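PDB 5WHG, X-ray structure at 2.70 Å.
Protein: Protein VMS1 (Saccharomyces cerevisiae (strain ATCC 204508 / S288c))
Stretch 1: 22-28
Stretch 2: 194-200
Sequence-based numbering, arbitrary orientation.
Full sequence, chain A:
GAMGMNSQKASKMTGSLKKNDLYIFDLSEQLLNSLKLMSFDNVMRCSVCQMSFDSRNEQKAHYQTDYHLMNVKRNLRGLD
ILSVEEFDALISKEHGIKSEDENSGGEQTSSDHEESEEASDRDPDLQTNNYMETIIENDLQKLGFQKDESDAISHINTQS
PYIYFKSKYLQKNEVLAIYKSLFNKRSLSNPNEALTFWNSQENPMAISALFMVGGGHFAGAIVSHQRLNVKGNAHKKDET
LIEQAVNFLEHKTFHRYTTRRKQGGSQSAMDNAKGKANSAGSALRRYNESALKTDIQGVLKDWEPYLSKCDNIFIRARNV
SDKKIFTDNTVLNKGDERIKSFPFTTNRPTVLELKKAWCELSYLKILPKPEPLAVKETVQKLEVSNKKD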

# COMPACT_ATOMS: atom_id res chain seq x y z
N LEU A 22 7.17 6.76 12.90
CA LEU A 22 6.50 5.47 12.98
C LEU A 22 6.10 4.94 11.61
O LEU A 22 5.42 3.91 11.53
CB LEU A 22 5.26 5.58 13.87
CG LEU A 22 5.56 5.83 15.35
CD1 LEU A 22 4.28 6.06 16.15
CD2 LEU A 22 6.37 4.68 15.95
N TYR A 23 6.50 5.62 10.53
CA TYR A 23 6.19 5.13 9.19
C TYR A 23 6.97 3.85 8.91
O TYR A 23 8.21 3.85 8.92
CB TYR A 23 6.52 6.19 8.15
CG TYR A 23 6.02 5.85 6.76
CD1 TYR A 23 4.66 5.73 6.49
CD2 TYR A 23 6.90 5.64 5.71
CE1 TYR A 23 4.21 5.43 5.23
CE2 TYR A 23 6.45 5.34 4.44
CZ TYR A 23 5.11 5.23 4.21
OH TYR A 23 4.66 4.92 2.96
N ILE A 24 6.25 2.77 8.62
CA ILE A 24 6.84 1.45 8.50
C ILE A 24 7.92 1.37 7.42
O ILE A 24 8.83 0.54 7.53
CB ILE A 24 5.70 0.44 8.26
CG1 ILE A 24 4.89 0.29 9.55
CG2 ILE A 24 6.24 -0.90 7.82
CD1 ILE A 24 3.50 -0.25 9.32
N PHE A 25 7.90 2.25 6.42
CA PHE A 25 8.88 2.20 5.34
C PHE A 25 9.98 3.25 5.47
O PHE A 25 10.72 3.49 4.51
CB PHE A 25 8.17 2.34 3.99
CG PHE A 25 7.13 1.28 3.75
CD1 PHE A 25 7.50 -0.06 3.68
CD2 PHE A 25 5.80 1.62 3.61
CE1 PHE A 25 6.56 -1.04 3.46
CE2 PHE A 25 4.85 0.64 3.39
CZ PHE A 25 5.23 -0.69 3.31
N ASP A 26 10.13 3.85 6.65
CA ASP A 26 11.08 4.93 6.87
C ASP A 26 11.42 5.05 8.35
O ASP A 26 11.54 6.15 8.88
CB ASP A 26 10.49 6.24 6.33
CG ASP A 26 11.52 7.35 6.20
OD1 ASP A 26 12.72 7.09 6.46
OD2 ASP A 26 11.12 8.48 5.83
N LEU A 27 11.58 3.91 9.02
CA LEU A 27 11.93 3.90 10.43
C LEU A 27 13.44 4.09 10.62
O LEU A 27 14.25 3.48 9.92
CB LEU A 27 11.50 2.59 11.09
CG LEU A 27 10.06 2.12 10.98
CD1 LEU A 27 10.01 0.63 11.32
CD2 LEU A 27 9.15 2.92 11.91
N SER A 28 13.80 4.92 11.60
CA SER A 28 15.19 5.14 11.97
C SER A 28 15.83 3.85 12.46
O SER A 28 15.16 2.94 12.96
CB SER A 28 15.27 6.17 13.08
OG SER A 28 14.64 5.63 14.22
N ALA A 194 11.61 -8.57 7.61
CA ALA A 194 10.80 -7.79 6.67
C ALA A 194 10.97 -6.30 6.90
O ALA A 194 11.23 -5.54 5.96
CB ALA A 194 9.33 -8.19 6.78
N LEU A 195 10.84 -5.87 8.17
CA LEU A 195 10.97 -4.45 8.51
C LEU A 195 12.32 -3.88 8.10
O LEU A 195 12.39 -2.76 7.60
CB LEU A 195 10.74 -4.25 10.00
CG LEU A 195 9.28 -4.34 10.44
CD1 LEU A 195 9.18 -4.35 11.95
CD2 LEU A 195 8.46 -3.19 9.89
N THR A 196 13.40 -4.64 8.29
CA THR A 196 14.69 -4.07 7.94
C THR A 196 14.85 -3.96 6.43
O THR A 196 15.43 -2.99 5.93
CB THR A 196 15.84 -4.87 8.57
OG1 THR A 196 17.10 -4.36 8.12
CG2 THR A 196 15.74 -6.33 8.22
N PHE A 197 14.29 -4.92 5.68
CA PHE A 197 14.35 -4.83 4.22
C PHE A 197 13.50 -3.68 3.69
O PHE A 197 13.86 -3.04 2.69
CB PHE A 197 13.88 -6.15 3.61
CG PHE A 197 13.70 -6.09 2.11
CD1 PHE A 197 14.79 -6.19 1.26
CD2 PHE A 197 12.43 -5.91 1.57
CE1 PHE A 197 14.62 -6.12 -0.10
CE2 PHE A 197 12.25 -5.84 0.20
CZ PHE A 197 13.35 -5.94 -0.64
N TRP A 198 12.35 -3.42 4.32
CA TRP A 198 11.54 -2.26 3.97
C TRP A 198 12.30 -0.96 4.19
O TRP A 198 12.16 -0.01 3.41
CB TRP A 198 10.24 -2.27 4.79
CG TRP A 198 9.36 -3.36 4.35
CD1 TRP A 198 9.47 -4.06 3.18
CD2 TRP A 198 8.24 -3.91 5.04
NE1 TRP A 198 8.48 -5.00 3.10
CE2 TRP A 198 7.71 -4.94 4.23
CE3 TRP A 198 7.62 -3.64 6.26
CZ2 TRP A 198 6.60 -5.70 4.60
CZ3 TRP A 198 6.51 -4.39 6.63
CH2 TRP A 198 6.02 -5.41 5.81
N ASN A 199 13.09 -0.89 5.25
CA ASN A 199 13.82 0.33 5.59
C ASN A 199 15.26 0.23 5.08
O ASN A 199 16.22 0.09 5.84
CB ASN A 199 13.78 0.58 7.09
CG ASN A 199 12.38 0.78 7.61
OD1 ASN A 199 11.85 1.89 7.60
ND2 ASN A 199 11.77 -0.30 8.09
N SER A 200 15.38 0.29 3.76
CA SER A 200 16.69 0.31 3.11
C SER A 200 16.51 0.91 1.73
O SER A 200 15.56 0.57 1.01
CB SER A 200 17.30 -1.09 3.01
OG SER A 200 16.40 -1.96 2.35

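A single side-chain amide, that of Asn199, binds the backbone of the turn and of the residue that follows it, and one of its bonds is strikingly short: Leu27 N donates to Asn199 OD1 across 2.5 Å, at an N-H...acceptor angle of 155°. At 2.7 Å resolution that length deserves some caution, but the 155° angle is favourable for donation by Leu27 N. Asp26 N also lies 2.8 Å from Asn199 OD1, yet its angle is poor; this amide is instead committed to Tyr23 O, 3.0 Å from Asp26 N, within the type I turn that runs from Tyr23 to Asp26.

The side-chain nitrogen of Asn199 donates to two carbonyls. Asn199 ND2 donates to Leu195 O at 2.6 Å, tying the side chain back to its own helix, and makes a weak bond to Ile24 O at 3.1 Å, where the angle falls to 132°. Asn199 is the first residue past the helix to leave helical phi/psi, and its m rotamer (chi1 -62°) brings the amide nearer to the turn although its CA-to-CB bond points sideways. The rule is economical: one amide at a helix end, anchored locally, can engage both an NH and a CO of an irregular backbone.

Apolar packing lies to one side of this polar link. Phe25 directs its ring edge at the face of Trp198, with planes at 65° and the Phe25 ring centroid 5.2 Å from that of the five-membered ring; Phe25 CE1 comes within 3.7 Å of Trp198 CD2. The CA-to-CB bond of Phe25 points away, so the reach of the ring makes this contact. Ile24 CG2 touches two residues three positions apart in the helix, lying 3.4 Å from Trp198 CE3 and 3.8 Å from Leu195 CD2. Leu27 adds a looser touch, its CD1 4.4 Å from Leu195 CD2.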